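Local atomic coordinates of putative acetyl-CoA acetyltransferase (Thermus thermophilus, PDB entry 1ULQ), a protein that probably acts as a thiolase of lipid metabolism, transferring an acyl group between coenzyme A thioesters. Residues Gly54-Ala59 and His356-Ser361; Ala122-Pro127 and Leu138-Thr143; Thr160-Glu165 and Pro239-Gly244. One frame throughout, in Å; residues are numbered along the deposited sequence.

Interaction 1. Residues Gly54-Ala59 and His356-Ser361; sequences GCANQA and HPLGAS
Cys55 and Gly359 bring the two backbones together, with CA of Cys55 4.0 Å from CA of Gly359. This is mainly a backbone contact. Gly359 has no side chain, and neither does Gly54 next to it, so main chain meets main chain. The side chain of Cys55 points away from 356-361.

Apolar contact is limited to one pair of side chains. CB of Ala56 lies 3.7 Å from CD1 of Leu358 and 3.8 Å from CB of the same residue. CG of Leu358 stands beside its own backbone N (chi1 -60°), and from there the two methyls part, CD1 to Ala56 and CD2 to His356.

No hydrogen bond passes directly between 54-59 and 356-361. They are bridged instead by Glu117, from strand 110-118. Its OE1 accepts from N of Ala56 and from N of Gly359, so one carboxylate oxygen ties both segments together.

Each segment also has its own internal bonds. NE2 of Gln58 donates to O of Cys55 at 2.9 Å, nearly straight at 168°, with the acceptor in the amide plane. Pro357 is the centre of an inverse gamma turn, closed by N of Leu358 on O of His356 at 2.7 Å. CD2 of Leu358 lies over one face of the imidazole, toward its rim.

His356 is predicted to be a proton acceptor, and Leu358 lies beside Cys89, the predicted acyl-thioester nucleophile. The contact thus joins the N-terminal and C-terminal halves of the thiolase fold beside the predicted active site, where the inverse gamma turn at Pro357 leads into helix 358-375.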
# COMPACT_ATOMS: atom_id res chain seq x y z
N GLY C 54 -25.63 1.21 11.71
CA GLY C 54 -24.92 2.34 11.14
C GLY C 54 -23.42 2.17 11.21
O GLY C 54 -22.88 1.74 12.24
N CYS C 55 -22.73 2.50 10.12
CA CYS C 55 -21.28 2.37 10.06
C CYS C 55 -20.72 3.42 9.09
O CYS C 55 -21.04 3.41 7.90
CB CYS C 55 -20.92 0.97 9.60
SG CYS C 55 -19.19 0.59 9.78
N ALA C 56 -19.89 4.31 9.62
CA ALA C 56 -19.31 5.40 8.84
C ALA C 56 -18.24 5.02 7.84
O ALA C 56 -17.98 5.76 6.88
CB ALA C 56 -18.76 6.46 9.78
N ASN C 57 -17.60 3.88 8.06
CA ASN C 57 -16.53 3.45 7.16
C ASN C 57 -16.64 1.95 6.98
O ASN C 57 -16.27 1.20 7.88
CB ASN C 57 -15.18 3.82 7.78
CG ASN C 57 -14.08 2.84 7.44
OD1 ASN C 57 -13.17 2.63 8.23
ND2 ASN C 57 -14.15 2.24 6.26
N GLN C 58 -17.11 1.50 5.84
CA GLN C 58 -17.24 0.06 5.68
C GLN C 58 -16.20 -0.55 4.77
O GLN C 58 -16.51 -1.45 4.00
CB GLN C 58 -18.64 -0.24 5.17
CG GLN C 58 -19.71 0.22 6.13
CD GLN C 58 -21.01 0.48 5.42
OE1 GLN C 58 -21.40 -0.28 4.55
NE2 GLN C 58 -21.69 1.56 5.79
N ALA C 59 -14.97 -0.07 4.88
CA ALA C 59 -13.88 -0.55 4.03
C ALA C 59 -13.04 -1.72 4.57
O ALA C 59 -12.44 -2.47 3.79
CB ALA C 59 -12.97 0.62 3.68
N HIS C 356 -16.62 8.94 20.82
CA HIS C 356 -17.47 9.12 19.65
C HIS C 356 -17.16 8.12 18.55
O HIS C 356 -16.59 8.47 17.51
CB HIS C 356 -17.33 10.56 19.14
CG HIS C 356 -18.15 10.87 17.92
ND1 HIS C 356 -19.38 10.30 17.70
CD2 HIS C 356 -17.94 11.73 16.90
CE1 HIS C 356 -19.90 10.81 16.60
NE2 HIS C 356 -19.05 11.68 16.09
N PRO C 357 -17.51 6.85 18.78
CA PRO C 357 -17.28 5.78 17.79
C PRO C 357 -18.29 5.96 16.66
O PRO C 357 -19.25 5.21 16.53
CB PRO C 357 -17.55 4.52 18.60
CG PRO C 357 -18.65 4.98 19.54
CD PRO C 357 -18.13 6.31 20.00
N LEU C 358 -18.06 6.99 15.86
CA LEU C 358 -18.92 7.36 14.74
C LEU C 358 -20.19 6.53 14.57
O LEU C 358 -21.20 6.75 15.25
CB LEU C 358 -18.13 7.35 13.43
CG LEU C 358 -16.93 8.31 13.35
CD1 LEU C 358 -16.52 8.47 11.88
CD2 LEU C 358 -17.30 9.67 13.97
N GLY C 359 -20.13 5.57 13.64
CA GLY C 359 -21.27 4.72 13.34
C GLY C 359 -22.17 4.27 14.49
O GLY C 359 -23.37 4.08 14.30
N ALA C 360 -21.61 4.11 15.68
CA ALA C 360 -22.39 3.65 16.82
C ALA C 360 -22.87 4.76 17.74
O ALA C 360 -23.76 4.55 18.55
CB ALA C 360 -21.58 2.64 17.62
N SER C 361 -22.30 5.95 17.61
CA SER C 361 -22.71 7.05 18.47
C SER C 361 -24.22 7.28 18.49
O SER C 361 -24.80 7.40 19.57
CB SER C 361 -21.99 8.34 18.08
OG SER C 361 -20.59 8.21 18.28

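Interaction 2. Residues Ala122-Pro127 and Leu138-Thr143; sequences APYAVP and LVMYDT
Tyr124 and Met140 cross with the methionine methyl over one face of the tyrosine ring. CE of Met140 is 3.5 Å from CG of Tyr124. The first torsion (chi1 -68°) sets that CG beside its backbone N, where the methyl meets it. Asp142 meets the same ring at CE2, which is 3.8 Å from CB of Asp142. The ring and carboxylate planes are 51° apart. An alanine in place of Tyr124 would probably leave the Met140 methyl without the ring face it lies on and open a gap beside Asp142.

Further along, CG of Met140 lies 3.4 Å from CG2 of Val126. The other face of the hairpin carries Ala125 and Tyr141. There CG of Pro127 sits at the edge of the Tyr141 ring, 4.2 Å from CE1, and Val139 CG1 lies over the centre of one face.

The backbones form an antiparallel hairpin. Ala125 and Tyr141 are its hydrogen-bonded pair, with N of Ala125 2.8 Å from O of Tyr141 and N of Tyr141 2.9 Å from O of Ala125. Tyr124 and Asp142 are a non-hydrogen-bonded pair. N of Thr143 donates to O of Pro123 at 3.1 Å.

OD1 of Asp142 accepts from Thr144 and makes a salt bridge to Lys128 of the second subunit. OD2 accepts from Gly136 N of the third. Both strands extend as beta ladders into those subunits. Apolar packing and three backbone bonds hold the hairpin, while its carboxylate also bonds to neighbouring chains, consistent with the tetramerisation loop of tetrameric thiolases.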
# COMPACT_ATOMS: atom_id res chain seq x y z
N ALA C 122 -9.58 0.78 11.29
CA ALA C 122 -9.95 1.30 9.98
C ALA C 122 -8.75 1.09 9.05
O ALA C 122 -7.64 1.52 9.34
CB ALA C 122 -10.30 2.78 10.09
N PRO C 123 -8.97 0.41 7.91
CA PRO C 123 -7.91 0.14 6.94
C PRO C 123 -7.43 1.34 6.16
O PRO C 123 -7.80 2.48 6.45
CB PRO C 123 -8.53 -0.91 6.04
CG PRO C 123 -9.94 -0.49 6.00
CD PRO C 123 -10.24 -0.17 7.45
N TYR C 124 -6.59 1.08 5.17
CA TYR C 124 -6.08 2.13 4.29
C TYR C 124 -6.70 1.86 2.93
O TYR C 124 -6.93 0.69 2.59
CB TYR C 124 -4.54 2.08 4.18
CG TYR C 124 -3.79 2.44 5.45
CD1 TYR C 124 -3.10 1.46 6.18
CD2 TYR C 124 -3.68 3.75 5.86
CE1 TYR C 124 -2.32 1.80 7.29
CE2 TYR C 124 -2.89 4.10 6.96
CZ TYR C 124 -2.21 3.12 7.67
OH TYR C 124 -1.36 3.49 8.71
N ALA C 125 -6.99 2.91 2.18
CA ALA C 125 -7.57 2.75 0.86
C ALA C 125 -6.58 3.23 -0.20
O ALA C 125 -6.01 4.31 -0.08
CB ALA C 125 -8.85 3.54 0.76
N VAL C 126 -6.36 2.41 -1.22
CA VAL C 126 -5.42 2.73 -2.29
C VAL C 126 -6.16 2.75 -3.61
O VAL C 126 -6.87 1.80 -3.94
CB VAL C 126 -4.32 1.68 -2.36
CG1 VAL C 126 -3.49 1.89 -3.60
CG2 VAL C 126 -3.47 1.76 -1.12
N PRO C 127 -5.97 3.81 -4.42
CA PRO C 127 -6.62 3.99 -5.72
C PRO C 127 -6.25 2.89 -6.71
O PRO C 127 -5.26 2.20 -6.52
CB PRO C 127 -6.11 5.34 -6.19
CG PRO C 127 -5.63 6.00 -4.94
CD PRO C 127 -4.99 4.88 -4.20
N LEU C 138 1.78 7.31 -5.18
CA LEU C 138 0.37 7.16 -4.89
C LEU C 138 0.19 7.46 -3.42
O LEU C 138 1.17 7.65 -2.70
CB LEU C 138 -0.09 5.74 -5.21
CG LEU C 138 -0.15 5.37 -6.69
CD1 LEU C 138 -0.56 3.91 -6.82
CD2 LEU C 138 -1.14 6.28 -7.40
N VAL C 139 -1.06 7.51 -2.98
CA VAL C 139 -1.35 7.77 -1.58
C VAL C 139 -2.21 6.69 -0.97
O VAL C 139 -3.15 6.21 -1.59
CB VAL C 139 -2.08 9.08 -1.40
CG1 VAL C 139 -2.55 9.21 0.04
CG2 VAL C 139 -1.16 10.23 -1.74
N MET C 140 -1.88 6.30 0.26
CA MET C 140 -2.68 5.31 0.97
C MET C 140 -3.49 6.09 1.98
O MET C 140 -2.96 6.51 3.00
CB MET C 140 -1.80 4.30 1.69
CG MET C 140 -1.14 3.29 0.77
SD MET C 140 -0.51 1.80 1.63
CE MET C 140 -1.17 2.02 3.24
N TYR C 141 -4.78 6.31 1.69
CA TYR C 141 -5.66 7.07 2.58
C TYR C 141 -6.02 6.30 3.82
O TYR C 141 -6.40 5.13 3.75
CB TYR C 141 -6.96 7.47 1.86
CG TYR C 141 -6.77 8.37 0.66
CD1 TYR C 141 -6.65 7.83 -0.61
CD2 TYR C 141 -6.67 9.76 0.79
CE1 TYR C 141 -6.43 8.64 -1.72
CE2 TYR C 141 -6.45 10.58 -0.31
CZ TYR C 141 -6.34 10.01 -1.56
OH TYR C 141 -6.13 10.80 -2.67
N ASP C 142 -5.90 6.96 4.97
CA ASP C 142 -6.25 6.35 6.25
C ASP C 142 -7.73 6.60 6.53
O ASP C 142 -8.13 7.73 6.84
CB ASP C 142 -5.39 6.95 7.36
CG ASP C 142 -5.76 6.43 8.73
OD1 ASP C 142 -6.14 5.24 8.83
OD2 ASP C 142 -5.65 7.20 9.69
N THR C 143 -8.54 5.54 6.40
CA THR C 143 -9.99 5.65 6.58
C THR C 143 -10.44 5.96 8.00
O THR C 143 -11.63 6.07 8.26
CB THR C 143 -10.74 4.37 6.10
OG1 THR C 143 -10.50 3.30 7.01
CG2 THR C 143 -10.25 3.95 4.74

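Interaction 3. Residues Thr160-Glu165 and Pro239-Gly244; sequences TESMGE and PVFREG
Glu161 and Arg242 form a long salt bridge, with OE1 of Glu161 3.9 Å from NH2 of Arg242. The carboxylate oxygen lies at the edge of the guanidinium, and the two planes are only 23° apart. Stronger partners lie outside: OE1 of Glu161 accepts from ND2 of Asn169, and NH1 of Arg242 makes a salt bridge with Glu172. A second acid is near, since OE2 of Glu165 is 4.3 Å from NH2 of Arg242. That is too far for a salt bridge, but it would probably add to the negative field around the guanidinium.

The start of helix 163-174 is closed by a capping box. Ser162 is the N-cap, and its OG accepts from N of Glu165 at 3.2 Å. In return N of Ser162 donates to OE1 of Glu165 at 2.9 Å, on the anti lone pair. OG of Ser162 donates to this oxygen too. One carboxylate oxygen thus takes two bonds.

Beyond the cap, Gly164 packs on Phe241. Its CA stands 3.3 Å from the ring centroid, a CH-pi contact over the face. CB of Val240 lies over the centre of the opposite face, so the ring is sandwiched. Farther out, CG of Glu165 lies 3.8 Å from O of Phe241.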
# COMPACT_ATOMS: atom_id res chain seq x y z
N THR C 160 -13.09 21.49 1.92
CA THR C 160 -12.96 20.14 2.42
C THR C 160 -12.34 20.36 3.79
O THR C 160 -11.41 19.67 4.20
CB THR C 160 -12.09 19.17 1.50
OG1 THR C 160 -11.08 19.88 0.80
CG2 THR C 160 -12.98 18.50 0.50
N GLU C 161 -12.88 21.36 4.49
CA GLU C 161 -12.43 21.69 5.83
C GLU C 161 -12.76 20.52 6.76
O GLU C 161 -13.84 19.92 6.67
CB GLU C 161 -13.15 22.95 6.34
CG GLU C 161 -13.41 24.01 5.29
CD GLU C 161 -13.98 25.30 5.86
OE1 GLU C 161 -13.39 25.83 6.83
OE2 GLU C 161 -15.01 25.81 5.33
N SER C 162 -11.83 20.20 7.65
CA SER C 162 -12.01 19.11 8.59
C SER C 162 -13.11 19.43 9.60
O SER C 162 -13.48 20.58 9.79
CB SER C 162 -10.70 18.87 9.33
OG SER C 162 -10.28 20.04 10.01
N MET C 163 -13.62 18.39 10.26
CA MET C 163 -14.66 18.60 11.26
C MET C 163 -14.13 19.62 12.26
O MET C 163 -14.81 20.57 12.62
CB MET C 163 -14.97 17.29 12.00
CG MET C 163 -15.55 16.16 11.15
SD MET C 163 -17.24 16.43 10.55
CE MET C 163 -16.89 17.39 8.96
N GLY C 164 -12.88 19.41 12.68
CA GLY C 164 -12.26 20.30 13.64
C GLY C 164 -12.31 21.73 13.17
O GLY C 164 -12.53 22.64 13.97
N GLU C 165 -12.10 21.94 11.88
CA GLU C 165 -12.14 23.29 11.33
C GLU C 165 -13.55 23.86 11.32
O GLU C 165 -13.74 25.05 11.56
CB GLU C 165 -11.58 23.32 9.92
CG GLU C 165 -10.09 23.25 9.87
CD GLU C 165 -9.59 23.27 8.45
OE1 GLU C 165 -9.91 22.33 7.71
OE2 GLU C 165 -8.88 24.23 8.08
N PRO C 239 -4.27 24.97 20.33
CA PRO C 239 -5.31 24.75 19.32
C PRO C 239 -4.82 23.63 18.43
O PRO C 239 -3.62 23.45 18.28
CB PRO C 239 -5.36 26.08 18.59
CG PRO C 239 -4.91 27.06 19.61
CD PRO C 239 -3.76 26.34 20.26
N VAL C 240 -5.74 22.88 17.84
CA VAL C 240 -5.36 21.75 16.99
C VAL C 240 -5.77 21.91 15.53
O VAL C 240 -5.22 21.25 14.66
CB VAL C 240 -5.99 20.43 17.52
CG1 VAL C 240 -5.46 19.24 16.74
CG2 VAL C 240 -5.73 20.26 19.01
N PHE C 241 -6.71 22.81 15.25
CA PHE C 241 -7.18 22.97 13.89
C PHE C 241 -6.96 24.33 13.24
O PHE C 241 -7.15 24.48 12.03
CB PHE C 241 -8.67 22.63 13.82
CG PHE C 241 -9.01 21.33 14.48
CD1 PHE C 241 -8.50 20.14 13.99
CD2 PHE C 241 -9.82 21.31 15.60
CE1 PHE C 241 -8.80 18.93 14.61
CE2 PHE C 241 -10.12 20.10 16.22
CZ PHE C 241 -9.60 18.91 15.73
N ARG C 242 -6.58 25.33 14.02
CA ARG C 242 -6.35 26.65 13.44
C ARG C 242 -5.43 27.46 14.33
O ARG C 242 -5.74 27.68 15.49
CB ARG C 242 -7.68 27.37 13.27
CG ARG C 242 -7.62 28.67 12.50
CD ARG C 242 -9.04 29.10 12.10
NE ARG C 242 -9.63 28.19 11.11
CZ ARG C 242 -10.90 28.19 10.73
NH1 ARG C 242 -11.76 29.06 11.26
NH2 ARG C 242 -11.32 27.33 9.81
N GLU C 243 -4.30 27.89 13.78
CA GLU C 243 -3.33 28.67 14.54
C GLU C 243 -4.01 29.83 15.25
O GLU C 243 -4.76 30.59 14.65
CB GLU C 243 -2.21 29.17 13.62
CG GLU C 243 -1.26 28.08 13.12
CD GLU C 243 -1.97 26.90 12.44
OE1 GLU C 243 -2.74 27.14 11.47
OE2 GLU C 243 -1.76 25.74 12.88
N GLY C 244 -3.74 29.96 16.55
CA GLY C 244 -4.36 31.02 17.30
C GLY C 244 -5.86 30.76 17.41
O GLY C 244 -6.66 31.68 17.55

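Interaction 1 is the core contact, about 8 Å from the centre of the chain to its own centre, and it alone joins the N-terminal and C-terminal thiolase regions. Interaction 2 is also buried, but about 24 Å out, where neighbouring subunits cover it. Interaction 3 is a surface contact that no other chain touches. Interactions 1 and 2 meet where Ala59 packs against Pro123, and both interactions touch the second subunit. Interaction 3 touches neither. The chemistry follows the place. Close backbones bridged by the carboxylate of Glu117 serve the core, strand pairing and apolar side chains the interface, and charges with a glycine CA over a phenylalanine ring the surface.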